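Local coordinates for putative uncharacterized protein (Leishmania major, PDB 3M3I), which is of unknown function but belongs to the DUF985 family of the cupin superfamily and forms a two-chain assembly, at residues Phe65-Glu70 / Phe156-Ala161; Asp90-His95 / Ser172-Ile177; His76-Asp81 / Arg185-Phe190; Ser80-Met85 / Cys176-Gly181. All blocks are in the same frame, centred on the assembly; numbering follows the deposited sequence.

Interaction 1: residues Phe65-Glu70 / Phe156-Ala161; sequences FLCTPE and FGSSVA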
loop_
_atom_site.group_PDB
_atom_site.type_symbol
_atom_site.label_atom_id
_atom_site.label_comp_id
_atom_site.label_asym_id
_atom_site.label_seq_id
_atom_site.Cartn_x
_atom_site.Cartn_y
_atom_site.Cartn_z
ATOM N N PHE A 65 -2.234 4.304 9.133
ATOM C CA PHE A 65 -3.239 5.275 9.535
ATOM C C PHE A 65 -4.451 4.585 10.142
ATOM O O PHE A 65 -5.025 3.705 9.519
ATOM C CB PHE A 65 -3.667 6.129 8.342
ATOM C CG PHE A 65 -4.614 7.217 8.711
ATOM C CD1 PHE A 65 -4.152 8.389 9.285
ATOM C CD2 PHE A 65 -5.971 7.059 8.529
ATOM C CE1 PHE A 65 -5.030 9.394 9.646
ATOM C CE2 PHE A 65 -6.855 8.064 8.883
ATOM C CZ PHE A 65 -6.381 9.231 9.449
ATOM N N LEU A 66 -4.837 4.992 11.350
ATOM C CA LEU A 66 -6.052 4.476 12.001
ATOM C C LEU A 66 -7.038 5.620 12.254
ATOM O O LEU A 66 -6.651 6.734 12.599
ATOM C CB LEU A 66 -5.702 3.706 13.283
ATOM C CG LEU A 66 -6.808 3.107 14.171
ATOM C CD1 LEU A 66 -6.297 1.916 15.008
ATOM C CD2 LEU A 66 -7.403 4.163 15.095
ATOM N N CYS A 67 -8.317 5.319 12.068
ATOM C CA CYS A 67 -9.411 6.288 12.134
ATOM C C CYS A 67 -10.473 5.712 13.081
ATOM O O CYS A 67 -10.682 4.512 13.101
ATOM C CB CYS A 67 -9.972 6.464 10.729
ATOM S SG CYS A 67 -10.994 7.916 10.379
ATOM N N THR A 68 -11.114 6.569 13.873
ATOM C CA THR A 68 -12.186 6.169 14.790
ATOM C C THR A 68 -13.388 7.089 14.572
ATOM O O THR A 68 -13.266 8.098 13.893
ATOM C CB THR A 68 -11.728 6.254 16.263
ATOM O OG1 THR A 68 -11.085 7.513 16.491
ATOM C CG2 THR A 68 -10.752 5.138 16.606
ATOM N N PRO A 69 -14.559 6.742 15.137
ATOM C CA PRO A 69 -15.697 7.672 15.038
ATOM C C PRO A 69 -15.480 9.000 15.785
ATOM O O PRO A 69 -15.989 10.032 15.356
ATOM C CB PRO A 69 -16.859 6.879 15.641
ATOM C CG PRO A 69 -16.437 5.455 15.574
ATOM C CD PRO A 69 -14.960 5.459 15.737
ATOM N N GLU A 70 -14.718 8.963 16.878
ATOM C CA GLU A 70 -14.385 10.163 17.652
ATOM C C GLU A 70 -13.184 10.921 17.064
ATOM O O GLU A 70 -12.940 12.061 17.449
ATOM C CB GLU A 70 -14.116 9.802 19.120
ATOM C CG GLU A 70 -15.351 9.289 19.892
ATOM C CD GLU A 70 -15.148 9.245 21.422
ATOM O OE1 GLU A 70 -14.028 9.568 21.883
ATOM O OE2 GLU A 70 -16.101 8.892 22.166
ATOM N N PHE A 156 -9.880 16.128 0.632
ATOM C CA PHE A 156 -10.386 14.848 1.131
ATOM C C PHE A 156 -10.203 14.598 2.635
ATOM O O PHE A 156 -9.356 15.210 3.288
ATOM C CB PHE A 156 -9.741 13.704 0.356
ATOM C CG PHE A 156 -8.284 13.508 0.644
ATOM C CD1 PHE A 156 -7.352 14.444 0.259
ATOM C CD2 PHE A 156 -7.836 12.362 1.260
ATOM C CE1 PHE A 156 -6.019 14.256 0.508
ATOM C CE2 PHE A 156 -6.498 12.173 1.500
ATOM C CZ PHE A 156 -5.594 13.112 1.121
ATOM N N GLY A 157 -10.987 13.665 3.167
ATOM C CA GLY A 157 -10.918 13.318 4.594
ATOM C C GLY A 157 -11.425 11.912 4.806
ATOM O O GLY A 157 -11.822 11.282 3.845
ATOM N N SER A 158 -11.423 11.416 6.043
ATOM C CA SER A 158 -11.926 10.079 6.304
ATOM C C SER A 158 -12.708 9.955 7.607
ATOM O O SER A 158 -12.553 10.770 8.502
ATOM C CB SER A 158 -10.792 9.048 6.233
ATOM O OG SER A 158 -10.006 9.029 7.404
ATOM N N SER A 159 -13.582 8.941 7.671
ATOM C CA SER A 159 -14.405 8.689 8.852
ATOM C C SER A 159 -14.802 7.228 8.952
ATOM O O SER A 159 -14.700 6.472 7.978
ATOM C CB SER A 159 -15.666 9.565 8.853
ATOM O OG SER A 159 -16.566 9.177 7.839
ATOM N N VAL A 160 -15.258 6.837 10.140
ATOM C CA VAL A 160 -15.771 5.489 10.380
ATOM C C VAL A 160 -17.124 5.590 11.063
ATOM O O VAL A 160 -17.309 6.414 11.959
ATOM C CB VAL A 160 -14.831 4.676 11.282
ATOM C CG1 VAL A 160 -15.273 3.212 11.323
ATOM C CG2 VAL A 160 -13.387 4.805 10.807
ATOM N N ALA A 161 -18.056 4.741 10.637
ATOM C CA ALA A 161 -19.425 4.744 11.153
ATOM C C ALA A 161 -19.472 4.234 12.593
ATOM O O ALA A 161 -18.707 3.335 12.969
ATOM C CB ALA A 161 -20.343 3.887 10.251
HETATM O O HOH W 1 -14.611 9.031 12.085
#
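In C67 the first torsion sets SG anti to the backbone N (chi1 -163°), and in S158 it tucks OG between the backbone N and the carbonyl carbon, the crowded position (chi1 79°). Sulfur and hydroxyl are thereby brought together, with C67 SG 3.3 Å from S158 OG. The same hydroxyl also reaches the aromatic ring two residues before the cysteine: F65 CE2 lies 3.6 Å from S158 OG, and the approach to the ring is oblique. One small polar group is thus lodged against a sulfur and an aromatic carbon. Further along, V160 lays CG2 against C67, where CG2 lies 3.8 Å from C67 CB and 3.6 Å from C67 O. P69 closes this end, its CA 3.7 Å from V160 O, while its ring atoms CB and CG rest near the same carbonyl. A water accepts the N-H of V160 at 3.0 Å from V160 N; its other leg, to T68 O, is too short to be trusted. S159 turns its CB away, and its OG is hydrogen-bonded to H95 NE2. L92 packs on both C67 and S158 and so fills in beside the pair. Strands 65-67 and 156-159 are not sheet neighbours: F65 and C67 bond through the backbone to V174 and S172, whereas F156 and G157 bond to H76 and H95. Their axes stay 8.1 Å apart at closest and their N-to-C directions are 61° apart, an arrangement characteristic of two sheets packed face to face through inward side chains, as in the beta-barrel of the cupins.

Interaction 2: residues Asp90-His95 / Ser172-Ile177; sequences DPLQLH and SLVSCI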
loop_
_atom_site.group_PDB
_atom_site.type_symbol
_atom_site.label_atom_id
_atom_site.label_comp_id
_atom_site.label_asym_id
_atom_site.label_seq_id
_atom_site.Cartn_x
_atom_site.Cartn_y
_atom_site.Cartn_z
ATOM N N ASP A 90 -13.402 -2.006 10.762
ATOM C CA ASP A 90 -14.425 -1.505 9.849
ATOM C C ASP A 90 -13.876 -0.907 8.533
ATOM O O ASP A 90 -12.699 -0.478 8.457
ATOM C CB ASP A 90 -15.257 -0.421 10.537
ATOM C CG ASP A 90 -16.019 -0.933 11.750
ATOM O OD1 ASP A 90 -16.658 -2.016 11.681
ATOM O OD2 ASP A 90 -15.994 -0.225 12.780
ATOM N N PRO A 91 -14.740 -0.848 7.494
ATOM C CA PRO A 91 -14.435 -0.045 6.318
ATOM C C PRO A 91 -14.196 1.399 6.657
ATOM O O PRO A 91 -14.850 1.944 7.545
ATOM C CB PRO A 91 -15.703 -0.148 5.459
ATOM C CG PRO A 91 -16.726 -0.753 6.306
ATOM C CD PRO A 91 -15.996 -1.589 7.314
ATOM N N LEU A 92 -13.274 2.009 5.927
ATOM C CA LEU A 92 -12.940 3.409 6.073
ATOM C C LEU A 92 -13.695 4.173 4.980
ATOM O O LEU A 92 -13.545 3.871 3.787
ATOM C CB LEU A 92 -11.436 3.575 5.876
ATOM C CG LEU A 92 -10.738 4.808 6.437
ATOM C CD1 LEU A 92 -10.194 4.517 7.822
ATOM C CD2 LEU A 92 -9.607 5.198 5.516
ATOM N N GLN A 93 -14.513 5.141 5.373
ATOM C CA GLN A 93 -15.214 5.956 4.403
ATOM C C GLN A 93 -14.371 7.168 4.071
ATOM O O GLN A 93 -14.069 7.988 4.943
ATOM C CB GLN A 93 -16.586 6.380 4.909
ATOM C CG GLN A 93 -17.414 7.039 3.831
ATOM C CD GLN A 93 -18.799 7.414 4.284
ATOM O OE1 GLN A 93 -19.410 6.728 5.090
ATOM N NE2 GLN A 93 -19.312 8.501 3.744
ATOM N N LEU A 94 -13.978 7.247 2.807
ATOM C CA LEU A 94 -13.174 8.324 2.290
ATOM C C LEU A 94 -14.127 9.314 1.644
ATOM O O LEU A 94 -15.000 8.923 0.863
ATOM C CB LEU A 94 -12.186 7.812 1.239
ATOM C CG LEU A 94 -10.841 7.286 1.708
ATOM C CD1 LEU A 94 -10.145 6.545 0.580
ATOM C CD2 LEU A 94 -9.996 8.469 2.170
ATOM N N HIS A 95 -13.949 10.585 1.970
ATOM C CA HIS A 95 -14.763 11.665 1.438
ATOM C C HIS A 95 -13.867 12.470 0.522
ATOM O O HIS A 95 -13.064 13.262 1.006
ATOM C CB HIS A 95 -15.279 12.548 2.583
ATOM C CG HIS A 95 -16.091 11.808 3.602
ATOM N ND1 HIS A 95 -17.417 12.091 3.849
ATOM C CD2 HIS A 95 -15.758 10.801 4.444
ATOM C CE1 HIS A 95 -17.863 11.290 4.799
ATOM N NE2 HIS A 95 -16.877 10.493 5.170
ATOM N N SER A 172 -10.863 1.711 11.976
ATOM C CA SER A 172 -10.391 1.176 10.712
ATOM C C SER A 172 -8.914 1.450 10.568
ATOM O O SER A 172 -8.513 2.606 10.558
ATOM C CB SER A 172 -11.124 1.835 9.566
ATOM O OG SER A 172 -10.615 1.362 8.336
ATOM N N LEU A 173 -8.110 0.394 10.464
ATOM C CA LEU A 173 -6.667 0.526 10.277
ATOM C C LEU A 173 -6.313 0.331 8.793
ATOM O O LEU A 173 -6.782 -0.602 8.147
ATOM C CB LEU A 173 -5.932 -0.497 11.140
ATOM C CG LEU A 173 -4.411 -0.656 10.980
ATOM C CD1 LEU A 173 -3.666 0.611 11.349
ATOM C CD2 LEU A 173 -3.914 -1.830 11.813
ATOM N N VAL A 174 -5.491 1.223 8.260
ATOM C CA VAL A 174 -5.025 1.117 6.889
ATOM C C VAL A 174 -3.535 1.430 6.835
ATOM O O VAL A 174 -2.927 1.798 7.835
ATOM C CB VAL A 174 -5.782 2.103 5.911
ATOM C CG1 VAL A 174 -7.243 1.759 5.793
ATOM C CG2 VAL A 174 -5.612 3.557 6.338
ATOM N N SER A 175 -2.964 1.258 5.650
ATOM C CA SER A 175 -1.692 1.854 5.306
ATOM C C SER A 175 -1.953 2.879 4.222
ATOM O O SER A 175 -2.818 2.671 3.381
ATOM C CB SER A 175 -0.711 0.798 4.811
ATOM O OG SER A 175 -0.309 -0.043 5.861
ATOM N N CYS A 176 -1.217 3.990 4.271
ATOM C CA CYS A 176 -1.241 4.990 3.221
ATOM C C CYS A 176 0.148 5.154 2.612
ATOM O O CYS A 176 1.150 5.161 3.321
ATOM C CB CYS A 176 -1.714 6.326 3.770
ATOM S SG CYS A 176 -3.301 6.278 4.590
ATOM N N ILE A 177 0.205 5.301 1.292
ATOM C CA ILE A 177 1.468 5.594 0.603
ATOM C C ILE A 177 1.283 6.858 -0.213
ATOM O O ILE A 177 0.394 6.910 -1.034
ATOM C CB ILE A 177 1.875 4.427 -0.320
ATOM C CG1 ILE A 177 1.894 3.120 0.464
ATOM C CG2 ILE A 177 3.238 4.650 -0.940
ATOM C CD1 ILE A 177 2.076 1.929 -0.434
#
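L92 and V174 meet at about a right angle, one methyl of each making the contact: L92 CD2 lies 4.2 Å from V174 CG1. The other branch of the leucine turns to S172, two residues before V174 on strand 172-179. L92 CD1 sits 3.2 Å from S172 OG and 3.3 Å from S172 CB, a tight fit that goes with a leucine chi2 of 93°, well away from a staggered value. S172 holds OG anti to its backbone N, and the hydroxyl is directed past the leucine to the backbone of D90, two residues before L92. There S172 OG donates to D90 O at 2.8 Å, approaching at a C=O...donor angle of 159° and tilted 21° out of the carbonyl plane. The D90 carboxylate takes backbone N-H groups of Q168, A169 and G170, so D90 holds the run leading into strand 172-179 through both its carboxylate and its backbone O. W84, from strand 81-87, touches both L92 and V174 and continues the apolar layer. Strands 92-98 and 172-179 belong to different sheets of the cupin barrel, and here side chains bridge them. All the touching residues are buried, and the chemistry implies that the serine's proton is spent on D90 O, which lets a buried hydroxyl lie against a leucine methyl with its donor satisfied.

Interaction 3: residues His76-Asp81 / Arg185-Phe190; sequences HRLCSD and RDFEIF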
loop_
_atom_site.group_PDB
_atom_site.type_symbol
_atom_site.label_atom_id
_atom_site.label_comp_id
_atom_site.label_asym_id
_atom_site.label_seq_id
_atom_site.Cartn_x
_atom_site.Cartn_y
_atom_site.Cartn_z
ATOM N N HIS A 76 -8.359 17.924 4.148
ATOM C CA HIS A 76 -7.024 18.436 3.868
ATOM C C HIS A 76 -6.661 18.189 2.398
ATOM O O HIS A 76 -7.408 17.537 1.654
ATOM C CB HIS A 76 -6.008 17.761 4.785
ATOM C CG HIS A 76 -5.913 16.283 4.591
ATOM N ND1 HIS A 76 -6.874 15.409 5.050
ATOM C CD2 HIS A 76 -4.982 15.523 3.969
ATOM C CE1 HIS A 76 -6.533 14.175 4.732
ATOM N NE2 HIS A 76 -5.389 14.216 4.073
ATOM N N ARG A 77 -5.523 18.706 1.975
ATOM C CA ARG A 77 -5.122 18.563 0.596
ATOM C C ARG A 77 -3.616 18.305 0.486
ATOM O O ARG A 77 -2.825 18.847 1.262
ATOM C CB ARG A 77 -5.541 19.798 -0.202
ATOM C CG ARG A 77 -5.153 19.775 -1.673
ATOM C CD ARG A 77 -4.942 21.171 -2.182
ATOM N NE ARG A 77 -6.192 21.832 -2.523
ATOM C CZ ARG A 77 -6.424 23.135 -2.408
ATOM N NH1 ARG A 77 -5.512 23.962 -1.914
ATOM N NH2 ARG A 77 -7.596 23.614 -2.780
ATOM N N LEU A 78 -3.247 17.456 -0.473
ATOM C CA LEU A 78 -1.860 17.123 -0.752
ATOM C C LEU A 78 -1.575 17.626 -2.154
ATOM O O LEU A 78 -2.428 18.235 -2.776
ATOM C CB LEU A 78 -1.638 15.609 -0.654
ATOM C CG LEU A 78 -1.853 14.964 0.722
ATOM C CD1 LEU A 78 -1.974 13.454 0.633
ATOM C CD2 LEU A 78 -0.736 15.328 1.690
ATOM N N CYS A 79 -0.370 17.407 -2.643
ATOM C CA CYS A 79 -0.075 17.701 -4.042
ATOM C C CYS A 79 0.371 16.455 -4.823
ATOM O O CYS A 79 0.562 16.530 -6.016
ATOM C CB CYS A 79 0.952 18.836 -4.151
ATOM S SG CYS A 79 2.628 18.293 -4.322
ATOM N N SER A 80 0.507 15.321 -4.143
ATOM C CA SER A 80 0.746 14.040 -4.787
ATOM C C SER A 80 -0.388 13.065 -4.454
ATOM O O SER A 80 -1.142 13.295 -3.518
ATOM C CB SER A 80 2.083 13.474 -4.318
ATOM O OG SER A 80 3.122 14.409 -4.526
ATOM N N ASP A 81 -0.497 11.988 -5.237
ATOM C CA ASP A 81 -1.485 10.925 -5.009
ATOM C C ASP A 81 -1.214 10.228 -3.689
ATOM O O ASP A 81 -0.062 10.071 -3.292
ATOM C CB ASP A 81 -1.410 9.831 -6.083
ATOM C CG ASP A 81 -1.735 10.318 -7.471
ATOM O OD1 ASP A 81 -1.365 9.605 -8.422
ATOM O OD2 ASP A 81 -2.359 11.386 -7.631
ATOM N N ARG A 185 5.352 20.565 3.995
ATOM C CA ARG A 185 5.299 21.765 3.183
ATOM C C ARG A 185 4.164 21.685 2.164
ATOM O O ARG A 185 3.660 22.722 1.751
ATOM C CB ARG A 185 6.640 22.066 2.530
ATOM C CG ARG A 185 7.671 22.638 3.501
ATOM C CD ARG A 185 9.044 22.798 2.896
ATOM N NE ARG A 185 9.631 21.520 2.510
ATOM C CZ ARG A 185 10.882 21.340 2.068
ATOM N NH1 ARG A 185 11.737 22.355 1.976
ATOM N NH2 ARG A 185 11.290 20.118 1.740
ATOM N N ASP A 186 3.748 20.462 1.799
ATOM C CA ASP A 186 2.624 20.210 0.886
ATOM C C ASP A 186 1.310 19.824 1.595
ATOM O O ASP A 186 0.384 19.289 0.965
ATOM C CB ASP A 186 2.990 19.056 -0.051
ATOM C CG ASP A 186 4.351 19.212 -0.664
ATOM O OD1 ASP A 186 4.661 20.321 -1.089
ATOM O OD2 ASP A 186 5.112 18.226 -0.743
ATOM N N PHE A 187 1.226 20.069 2.898
ATOM C CA PHE A 187 0.071 19.671 3.693
ATOM C C PHE A 187 -0.713 20.914 3.999
ATOM O O PHE A 187 -0.208 21.837 4.680
ATOM C CB PHE A 187 0.560 18.992 4.954
ATOM C CG PHE A 187 -0.528 18.553 5.891
ATOM C CD1 PHE A 187 -1.308 17.438 5.601
ATOM C CD2 PHE A 187 -0.735 19.220 7.100
ATOM C CE1 PHE A 187 -2.283 17.021 6.476
ATOM C CE2 PHE A 187 -1.712 18.805 7.974
ATOM C CZ PHE A 187 -2.488 17.702 7.670
ATOM N N GLU A 188 -1.921 20.973 3.447
ATOM C CA GLU A 188 -2.828 22.092 3.656
ATOM C C GLU A 188 -4.052 21.584 4.396
ATOM O O GLU A 188 -4.647 20.614 3.984
ATOM C CB GLU A 188 -3.231 22.748 2.324
ATOM C CG GLU A 188 -4.266 23.880 2.469
ATOM C CD GLU A 188 -4.247 24.888 1.324
ATOM O OE1 GLU A 188 -3.687 24.575 0.249
ATOM O OE2 GLU A 188 -4.811 26.006 1.495
ATOM N N ILE A 189 -4.405 22.230 5.500
ATOM C CA ILE A 189 -5.584 21.842 6.270
ATOM C C ILE A 189 -6.608 22.960 6.116
ATOM O O ILE A 189 -6.249 24.115 5.952
ATOM C CB ILE A 189 -5.232 21.555 7.749
ATOM C CG1 ILE A 189 -6.387 20.876 8.478
ATOM C CG2 ILE A 189 -4.871 22.846 8.500
ATOM C CD1 ILE A 189 -6.633 19.445 8.037
ATOM N N PHE A 190 -7.884 22.607 6.130
ATOM C CA PHE A 190 -8.944 23.550 5.852
ATOM C C PHE A 190 -9.831 23.713 7.086
ATOM O O PHE A 190 -9.733 22.923 8.028
ATOM C CB PHE A 190 -9.764 23.075 4.639
ATOM C CG PHE A 190 -8.950 22.935 3.361
ATOM C CD1 PHE A 190 -8.437 21.708 2.980
ATOM C CD2 PHE A 190 -8.693 24.033 2.558
ATOM C CE1 PHE A 190 -7.689 21.579 1.835
ATOM C CE2 PHE A 190 -7.948 23.912 1.397
ATOM C CZ PHE A 190 -7.448 22.687 1.032
#
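R77 meets the F190 ring at its root and again at its guanidinium. CB comes first, 3.5 Å from F190 CE1 and close to the plane of the ring, so it meets the edge. The chain then bends at chi3 (-81°), which brings NE back over the ring's tip; NE also makes a weak hydrogen bond to the hydroxyl of Y128. At CZ the guanidinium lies flat over the end of the phenyl: F190 CZ is 3.6 Å from R77 CZ, over the centre of one face, with the two planes 81° apart, so the ring stands upright on the guanidinium. The tip, NH1, reaches E188 OE1 at 2.9 Å in a salt bridge whose hydrogen bond is weak, bent to 117° at the hydrogen. Arginine and glutamate run side by side in the same direction because R77 and E188 are a hydrogen-bonded pair of an antiparallel ladder, with R77 N 2.9 Å from E188 O and E188 N 3.2 Å from R77 O. This short ladder adds strand 188-189 at one edge of a five-stranded cupin sheet within the chain. H76 and I189, the adjoining non-hydrogen-bonded pair, project from the other face, and there I189 CD1 touches H76 CB at 3.7 Å. The H76 imidazole also meets the F187 ring obliquely, their centroids 5.8 Å apart, while its ND1 is bonded to H74 O. Past the ladder, D186 accepts a CA-H contact from L78 through its backbone O, sets CG near C79 SG, and gives its carboxylate to R57.

Interaction 4: residues Ser80-Met85 / Cys176-Gly181; sequences SDETWM and CIVSPG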
loop_
_atom_site.group_PDB
_atom_site.type_symbol
_atom_site.label_atom_id
_atom_site.label_comp_id
_atom_site.label_asym_id
_atom_site.label_seq_id
_atom_site.Cartn_x
_atom_site.Cartn_y
_atom_site.Cartn_z
ATOM N N SER A 80 0.507 15.321 -4.143
ATOM C CA SER A 80 0.746 14.040 -4.787
ATOM C C SER A 80 -0.388 13.065 -4.454
ATOM O O SER A 80 -1.142 13.295 -3.518
ATOM C CB SER A 80 2.083 13.474 -4.318
ATOM O OG SER A 80 3.122 14.409 -4.526
ATOM N N ASP A 81 -0.497 11.988 -5.237
ATOM C CA ASP A 81 -1.485 10.925 -5.009
ATOM C C ASP A 81 -1.214 10.228 -3.689
ATOM O O ASP A 81 -0.062 10.071 -3.292
ATOM C CB ASP A 81 -1.410 9.831 -6.083
ATOM C CG ASP A 81 -1.735 10.318 -7.471
ATOM O OD1 ASP A 81 -1.365 9.605 -8.422
ATOM O OD2 ASP A 81 -2.359 11.386 -7.631
ATOM N N GLU A 82 -2.273 9.776 -3.033
ATOM C CA GLU A 82 -2.144 8.969 -1.836
ATOM C C GLU A 82 -2.998 7.697 -1.939
ATOM O O GLU A 82 -4.211 7.761 -2.141
ATOM C CB GLU A 82 -2.552 9.782 -0.623
ATOM C CG GLU A 82 -2.409 9.009 0.671
ATOM C CD GLU A 82 -2.759 9.824 1.892
ATOM O OE1 GLU A 82 -3.765 10.568 1.852
ATOM O OE2 GLU A 82 -2.026 9.698 2.887
ATOM N N THR A 83 -2.352 6.549 -1.776
ATOM C CA THR A 83 -3.007 5.260 -1.958
ATOM C C THR A 83 -3.295 4.638 -0.597
ATOM O O THR A 83 -2.393 4.526 0.232
ATOM C CB THR A 83 -2.130 4.294 -2.823
ATOM O OG1 THR A 83 -1.948 4.842 -4.138
ATOM C CG2 THR A 83 -2.778 2.945 -2.940
ATOM N N TRP A 84 -4.547 4.223 -0.399
ATOM C CA TRP A 84 -5.061 3.690 0.868
ATOM C C TRP A 84 -5.340 2.185 0.795
ATOM O O TRP A 84 -6.176 1.778 0.021
ATOM C CB TRP A 84 -6.379 4.391 1.192
ATOM C CG TRP A 84 -6.210 5.821 1.486
ATOM C CD1 TRP A 84 -5.809 6.795 0.623
ATOM C CD2 TRP A 84 -6.443 6.461 2.740
ATOM N NE1 TRP A 84 -5.767 8.006 1.263
ATOM C CE2 TRP A 84 -6.146 7.830 2.568
ATOM C CE3 TRP A 84 -6.863 6.009 3.995
ATOM C CZ2 TRP A 84 -6.252 8.751 3.598
ATOM C CZ3 TRP A 84 -6.981 6.925 5.023
ATOM C CH2 TRP A 84 -6.674 8.289 4.818
ATOM N N MET A 85 -4.684 1.383 1.637
ATOM C CA MET A 85 -4.806 -0.084 1.634
ATOM C C MET A 85 -5.442 -0.592 2.927
ATOM O O MET A 85 -4.883 -0.373 3.981
ATOM C CB MET A 85 -3.426 -0.737 1.549
ATOM C CG MET A 85 -2.934 -1.072 0.167
ATOM S SD MET A 85 -2.098 0.234 -0.728
ATOM C CE MET A 85 -1.069 1.024 0.507
ATOM N N CYS A 176 -1.217 3.990 4.271
ATOM C CA CYS A 176 -1.241 4.990 3.221
ATOM C C CYS A 176 0.148 5.154 2.612
ATOM O O CYS A 176 1.150 5.161 3.321
ATOM C CB CYS A 176 -1.714 6.326 3.770
ATOM S SG CYS A 176 -3.301 6.278 4.590
ATOM N N ILE A 177 0.205 5.301 1.292
ATOM C CA ILE A 177 1.468 5.594 0.603
ATOM C C ILE A 177 1.283 6.858 -0.213
ATOM O O ILE A 177 0.394 6.910 -1.034
ATOM C CB ILE A 177 1.875 4.427 -0.320
ATOM C CG1 ILE A 177 1.894 3.120 0.464
ATOM C CG2 ILE A 177 3.238 4.650 -0.940
ATOM C CD1 ILE A 177 2.076 1.929 -0.434
ATOM N N VAL A 178 2.090 7.885 0.042
ATOM C CA VAL A 178 2.077 9.085 -0.787
ATOM C C VAL A 178 3.280 9.039 -1.715
ATOM O O VAL A 178 4.385 8.774 -1.266
ATOM C CB VAL A 178 2.092 10.376 0.057
ATOM C CG1 VAL A 178 1.816 11.585 -0.831
ATOM C CG2 VAL A 178 1.073 10.297 1.179
ATOM N N SER A 179 3.047 9.236 -3.013
ATOM C CA SER A 179 4.116 9.209 -4.028
ATOM C C SER A 179 3.817 10.109 -5.228
ATOM O O SER A 179 2.788 9.932 -5.898
ATOM C CB SER A 179 4.361 7.797 -4.542
ATOM O OG SER A 179 5.248 7.814 -5.652
ATOM N N PRO A 180 4.722 11.069 -5.516
ATOM C CA PRO A 180 5.942 11.383 -4.775
ATOM C C PRO A 180 5.665 11.772 -3.310
ATOM O O PRO A 180 4.566 12.195 -2.978
ATOM C CB PRO A 180 6.546 12.544 -5.582
ATOM C CG PRO A 180 6.040 12.346 -6.941
ATOM C CD PRO A 180 4.642 11.861 -6.761
ATOM N N GLY A 181 6.675 11.633 -2.456
ATOM C CA GLY A 181 6.485 11.481 -1.012
ATOM C C GLY A 181 5.835 12.627 -0.264
ATOM O O GLY A 181 5.774 13.763 -0.748
HETATM O O HOH W 2 5.209 15.446 -3.168
HETATM O O HOH W 3 1.310 11.471 -7.514
#
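C176 and W84 face each other as a non-hydrogen-bonded pair of the antiparallel sheet that forms one wall of the cupin barrel. The sulfur sits squarely on the indole: C176 SG is 3.5 Å from the centroid of the W84 six-membered ring and 8° off the ring normal, a Cys sulfur-aromatic contact. Beside it E82, extended beyond CG, lays its carboxylate against the opposite strand, with OE2 3.5 Å from C176 CB and 3.6 Å from V178 CG2. OE1 of E82 takes a weak hydrogen bond from W84 NE1, which would help steady the indole. T83 and I177 hold the register through two backbone bonds, each 2.9 Å, from T83 N to I177 O and from I177 N to T83 O. M85, bent at chi2 and chi3, curls its end back so that CE lies 3.4 Å from I177 CD1; M85 and I177 also pack on their counterparts in the second subunit. Further out, F65, from strand 56-67 of the same sheet, and L92, L94 and F156, from the facing sheet, touch W84. At the other end a cis peptide precedes P180, and a water bridges the strands, accepting from D81 N at 3.0 Å and donating to S179 O at 2.7 Å.

Overall arrangement
Read from the N terminus, the chain enters interaction 1 at strand 56-67 and closes that loop at 156-161, before any of the other three is closed. Interactions 3, 4 and 2 open in turn at 76-81, 80-85 and 90-95, so interaction 1 crosses them all. They close in the reverse order: 172-177, then 176-181, then 185-190. Interaction 2 nests within interaction 3; interaction 4 starts on the segment of 3 and ends on that of 2, sharing S80 and D81 with one and C176 and I177 with the other. Interactions 3 and 4 pair strands within separate sheets; interactions 1 and 2, centres about 7 Å apart, join those sheets.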